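Side-chain contact in glycoside hydrolase family 31 (Trueperella pyogenes, PDB 5I0F), which probably hydrolyses the glucosidic linkages of cycloalternan by a retaining mechanism that passes through a covalent glycosyl-enzyme intermediate: residues A[465-470]-A[527-532]. Numbering follows the deposited sequence.
Sequences KTDGGE and LYWAGD. With BGC (beta-D-glucopyranose), chain C; GLC (alpha-D-glucopyranose), chain B.
K465 lies over one face of the W529 indole, and the two side chains cross at about a right angle. CE of K465 sits 3.7 Å from the centroid of the six-membered ring of W529, a CH-pi contact displaced toward the rim. NZ of K465 continues over the same W529 ring, 4.4 Å from its centroid and 23° off the normal, which makes a cation-pi pair. With CG anti to the backbone N (chi1 -176°) and the rest of the chain extended, K465 runs across the ring and brings its ammonium to the sugar. There NZ salt-bridges E330 and gives a weak hydrogen bond to O3 of the beta-glucose.

The ring edge of W529 faces D467. OD1 of D467 comes to 3.5 Å from CH2 of W529, near the ring plane. O2 of the beta-glucose lies at the same edge, 3.4 Å from CZ2 of W529.

Both segments belong to the eight-stranded parallel TIM barrel of family 31. K465 and W529 are on strands 463-466 and 527-529, separated in the barrel by strand 513-515. D467 and D532 follow in the loops after these strands, at the sugar-binding end.

D467 is the nucleophile of the trapped intermediate. OD2 of D467 is covalently bound to C1 of the beta-glucose at 1.4 Å and also accepts a hydrogen bond from W387. OD1 of D467 is held by the backbone N of G468 at 2.9 Å, the donor lying 41° out of the carboxylate plane.

D532 grips the same sugar from the other segment: O2 of the beta-glucose donates to OD1 of D532 at 2.7 Å. OD2 of D532 lies 2.6 Å from O3 of an alpha-glucose. D532 is positioned consistently with the general acid/base of retaining family 31 enzymes.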
ATOM      1  N   LYS A 465     -10.832   8.995  -3.896  1.00 15.82           N
ATOM      2  CA  LYS A 465      -9.575   8.629  -3.252  1.00 15.98           C
ATOM      3  C   LYS A 465      -9.873   7.491  -2.278  1.00 16.01           C
ATOM      4  O   LYS A 465     -10.293   7.734  -1.136  1.00 16.86           O
ATOM      5  CB  LYS A 465      -8.952   9.818  -2.522  1.00 15.95           C
ATOM      6  CG  LYS A 465      -7.590   9.488  -1.920  1.00 16.08           C
ATOM      7  CD  LYS A 465      -6.880  10.721  -1.400  1.00 16.63           C
ATOM      8  CE  LYS A 465      -5.503  10.352  -0.872  1.00 16.74           C
ATOM      9  NZ  LYS A 465      -4.740  11.554  -0.430  1.00 16.97           N
ATOM     10  N   THR A 466      -9.656   6.274  -2.753  1.00 16.34           N
ATOM     11  CA  THR A 466      -9.973   5.041  -2.063  1.00 16.73           C
ATOM     12  C   THR A 466      -8.784   4.698  -1.181  1.00 16.31           C
ATOM     13  O   THR A 466      -7.969   3.873  -1.524  1.00 16.12           O
ATOM     14  CB  THR A 466     -10.297   3.930  -3.096  1.00 17.13           C
ATOM     15  OG1 THR A 466      -9.480   4.103  -4.261  1.00 17.58           O
ATOM     16  CG2 THR A 466     -11.752   4.010  -3.525  1.00 17.34           C
ATOM     17  N   ASP A 467      -8.707   5.374  -0.040  1.00 16.05           N
ATOM     18  CA  ASP A 467      -7.635   5.227   0.934  1.00 16.50           C
ATOM     19  C   ASP A 467      -7.838   3.952   1.779  1.00 16.68           C
ATOM     20  O   ASP A 467      -8.928   3.381   1.809  1.00 16.72           O
ATOM     21  CB  ASP A 467      -7.637   6.489   1.829  1.00 17.31           C
ATOM     22  CG  ASP A 467      -6.343   6.724   2.585  1.00 18.33           C
ATOM     23  OD1 ASP A 467      -5.352   5.995   2.438  1.00 18.62           O
ATOM     24  OD2 ASP A 467      -6.315   7.729   3.359  1.00 21.20           O
ATOM     25  N   GLY A 468      -6.785   3.511   2.439  1.00 16.47           N
ATOM     26  CA  GLY A 468      -6.826   2.287   3.243  1.00 17.46           C
ATOM     27  C   GLY A 468      -6.943   0.991   2.450  1.00 17.76           C
ATOM     28  O   GLY A 468      -6.443   0.884   1.343  1.00 17.64           O
ATOM     29  N   GLY A 469      -7.567  -0.011   3.055  1.00 18.28           N
ATOM     30  CA  GLY A 469      -7.725  -1.344   2.467  1.00 18.62           C
ATOM     31  C   GLY A 469      -6.827  -2.432   3.055  1.00 18.90           C
ATOM     32  O   GLY A 469      -6.945  -3.604   2.656  1.00 18.94           O
ATOM     33  N   GLU A 470      -5.970  -2.058   4.013  1.00 18.98           N
ATOM     34  CA  GLU A 470      -4.981  -2.980   4.628  1.00 18.93           C
ATOM     35  C   GLU A 470      -5.463  -3.541   5.965  1.00 19.41           C
ATOM     36  O   GLU A 470      -4.692  -4.166   6.661  1.00 20.14           O
ATOM     37  CB  GLU A 470      -3.648  -2.273   4.883  1.00 19.03           C
ATOM     38  CG  GLU A 470      -3.172  -1.349   3.760  1.00 18.51           C
ATOM     39  CD  GLU A 470      -3.664   0.098   3.849  1.00 18.84           C
ATOM     40  OE1 GLU A 470      -4.457   0.462   4.765  1.00 18.95           O
ATOM     41  OE2 GLU A 470      -3.239   0.908   2.983  1.00 18.61           O
ATOM     42  N   LEU A 527      -5.719   4.476 -10.366  1.00 19.14           N
ATOM     43  CA  LEU A 527      -4.476   5.177 -10.097  1.00 18.92           C
ATOM     44  C   LEU A 527      -3.971   4.870  -8.690  1.00 18.02           C
ATOM     45  O   LEU A 527      -4.751   4.439  -7.813  1.00 16.94           O
ATOM     46  CB  LEU A 527      -4.709   6.690 -10.159  1.00 19.80           C
ATOM     47  CG  LEU A 527      -4.817   7.373 -11.499  1.00 21.34           C
ATOM     48  CD1 LEU A 527      -5.721   6.682 -12.486  1.00 22.36           C
ATOM     49  CD2 LEU A 527      -5.193   8.830 -11.292  1.00 21.85           C
ATOM     50  N   TYR A 528      -2.670   5.088  -8.490  1.00 16.98           N
ATOM     51  CA  TYR A 528      -1.991   4.770  -7.238  1.00 16.58           C
ATOM     52  C   TYR A 528      -1.069   5.881  -6.793  1.00 16.39           C
ATOM     53  O   TYR A 528      -0.470   6.557  -7.612  1.00 17.05           O
ATOM     54  CB  TYR A 528      -1.253   3.420  -7.321  1.00 16.77           C
ATOM     55  CG  TYR A 528      -2.266   2.320  -7.490  1.00 16.62           C
ATOM     56  CD1 TYR A 528      -2.772   2.003  -8.748  1.00 16.91           C
ATOM     57  CD2 TYR A 528      -2.834   1.695  -6.373  1.00 17.04           C
ATOM     58  CE1 TYR A 528      -3.800   1.073  -8.899  1.00 17.32           C
ATOM     59  CE2 TYR A 528      -3.827   0.736  -6.521  1.00 17.01           C
ATOM     60  CZ  TYR A 528      -4.308   0.437  -7.781  1.00 17.28           C
ATOM     61  OH  TYR A 528      -5.333  -0.471  -7.876  1.00 18.09           O
ATOM     62  N   TRP A 529      -0.971   6.093  -5.482  1.00 15.96           N
ATOM     63  CA  TRP A 529       0.051   6.980  -4.945  1.00 15.86           C
ATOM     64  C   TRP A 529       0.840   6.224  -3.890  1.00 16.03           C
ATOM     65  O   TRP A 529       0.369   5.215  -3.362  1.00 16.00           O
ATOM     66  CB  TRP A 529      -0.519   8.326  -4.461  1.00 15.86           C
ATOM     67  CG  TRP A 529      -0.911   8.404  -3.008  1.00 15.39           C
ATOM     68  CD1 TRP A 529      -0.188   8.977  -2.013  1.00 15.30           C
ATOM     69  CD2 TRP A 529      -2.121   7.930  -2.403  1.00 15.03           C
ATOM     70  NE1 TRP A 529      -0.837   8.835  -0.808  1.00 15.39           N
ATOM     71  CE2 TRP A 529      -2.038   8.217  -1.023  1.00 15.21           C
ATOM     72  CE3 TRP A 529      -3.277   7.299  -2.890  1.00 15.21           C
ATOM     73  CZ2 TRP A 529      -3.059   7.889  -0.117  1.00 15.08           C
ATOM     74  CZ3 TRP A 529      -4.277   6.959  -1.992  1.00 14.91           C
ATOM     75  CH2 TRP A 529      -4.158   7.244  -0.616  1.00 14.81           C
ATOM     76  N   ALA A 530       2.045   6.714  -3.593  1.00 15.84           N
ATOM     77  CA  ALA A 530       3.025   6.012  -2.772  1.00 15.39           C
ATOM     78  C   ALA A 530       2.774   6.068  -1.251  1.00 15.34           C
ATOM     79  O   ALA A 530       3.566   5.561  -0.489  1.00 15.94           O
ATOM     80  CB  ALA A 530       4.404   6.571  -3.077  1.00 15.71           C
ATOM     81  N   GLY A 531       1.656   6.631  -0.820  1.00 14.97           N
ATOM     82  CA  GLY A 531       1.280   6.633   0.603  1.00 15.26           C
ATOM     83  C   GLY A 531       1.918   7.738   1.416  1.00 15.58           C
ATOM     84  O   GLY A 531       2.222   8.828   0.895  1.00 15.38           O
ATOM     85  N   ASP A 532       2.100   7.459   2.701  1.00 15.64           N
ATOM     86  CA  ASP A 532       2.400   8.488   3.685  1.00 16.44           C
ATOM     87  C   ASP A 532       3.879   8.614   3.969  1.00 17.09           C
ATOM     88  O   ASP A 532       4.514   7.626   4.351  1.00 17.65           O
ATOM     89  CB  ASP A 532       1.721   8.143   5.003  1.00 16.68           C
ATOM     90  CG  ASP A 532       0.226   8.159   4.924  1.00 17.02           C
ATOM     91  OD1 ASP A 532      -0.333   8.710   3.957  1.00 17.04           O
ATOM     92  OD2 ASP A 532      -0.401   7.658   5.892  1.00 18.17           O
TER
HETATM   93  C2  BGC C   1      -3.903   8.777   3.473  1.00 18.23           C
HETATM   94  C3  BGC C   1      -3.612  10.284   3.592  1.00 17.77           C
HETATM   95  C4  BGC C   1      -4.880  11.007   4.033  1.00 18.43           C
HETATM   96  C5  BGC C   1      -5.438  10.401   5.329  1.00 19.02           C
HETATM   97  C6  BGC C   1      -6.803  11.012   5.620  1.00 19.27           C
HETATM   98  C1  BGC C   1      -5.192   8.214   4.127  1.00 19.92           C
HETATM   99  O2  BGC C   1      -2.798   7.874   3.266  1.00 16.64           O
HETATM  100  O3  BGC C   1      -3.127  10.794   2.347  1.00 17.48           O
HETATM  101  O4  BGC C   1      -4.617  12.411   4.221  1.00 17.01           O
HETATM  102  O5  BGC C   1      -5.561   8.956   5.303  1.00 19.44           O
HETATM  103  O6  BGC C   1      -7.255  10.645   6.927  1.00 19.74           O
HETATM  104  C1  GLC B   2      -2.385   9.065   9.991  1.00 25.41           C
HETATM  105  C2  GLC B   2      -2.207   9.233   8.480  1.00 24.85           C
HETATM  106  C3  GLC B   2      -3.128   8.285   7.723  1.00 24.05           C
HETATM  107  C4  GLC B   2      -2.851   6.854   8.159  1.00 23.69           C
HETATM  108  C5  GLC B   2      -3.090   6.780   9.670  1.00 24.16           C
HETATM  109  C6  GLC B   2      -2.872   5.389  10.241  1.00 24.21           C
HETATM  110  O2  GLC B   2      -2.458  10.594   8.119  1.00 23.26           O
HETATM  111  O3  GLC B   2      -2.902   8.426   6.311  1.00 23.19           O
HETATM  112  O4  GLC B   2      -3.697   5.937   7.435  1.00 22.41           O
HETATM  113  O5  GLC B   2      -2.223   7.695  10.366  1.00 25.23           O
HETATM  114  O6  GLC B   2      -1.482   5.027  10.262  1.00 24.36           O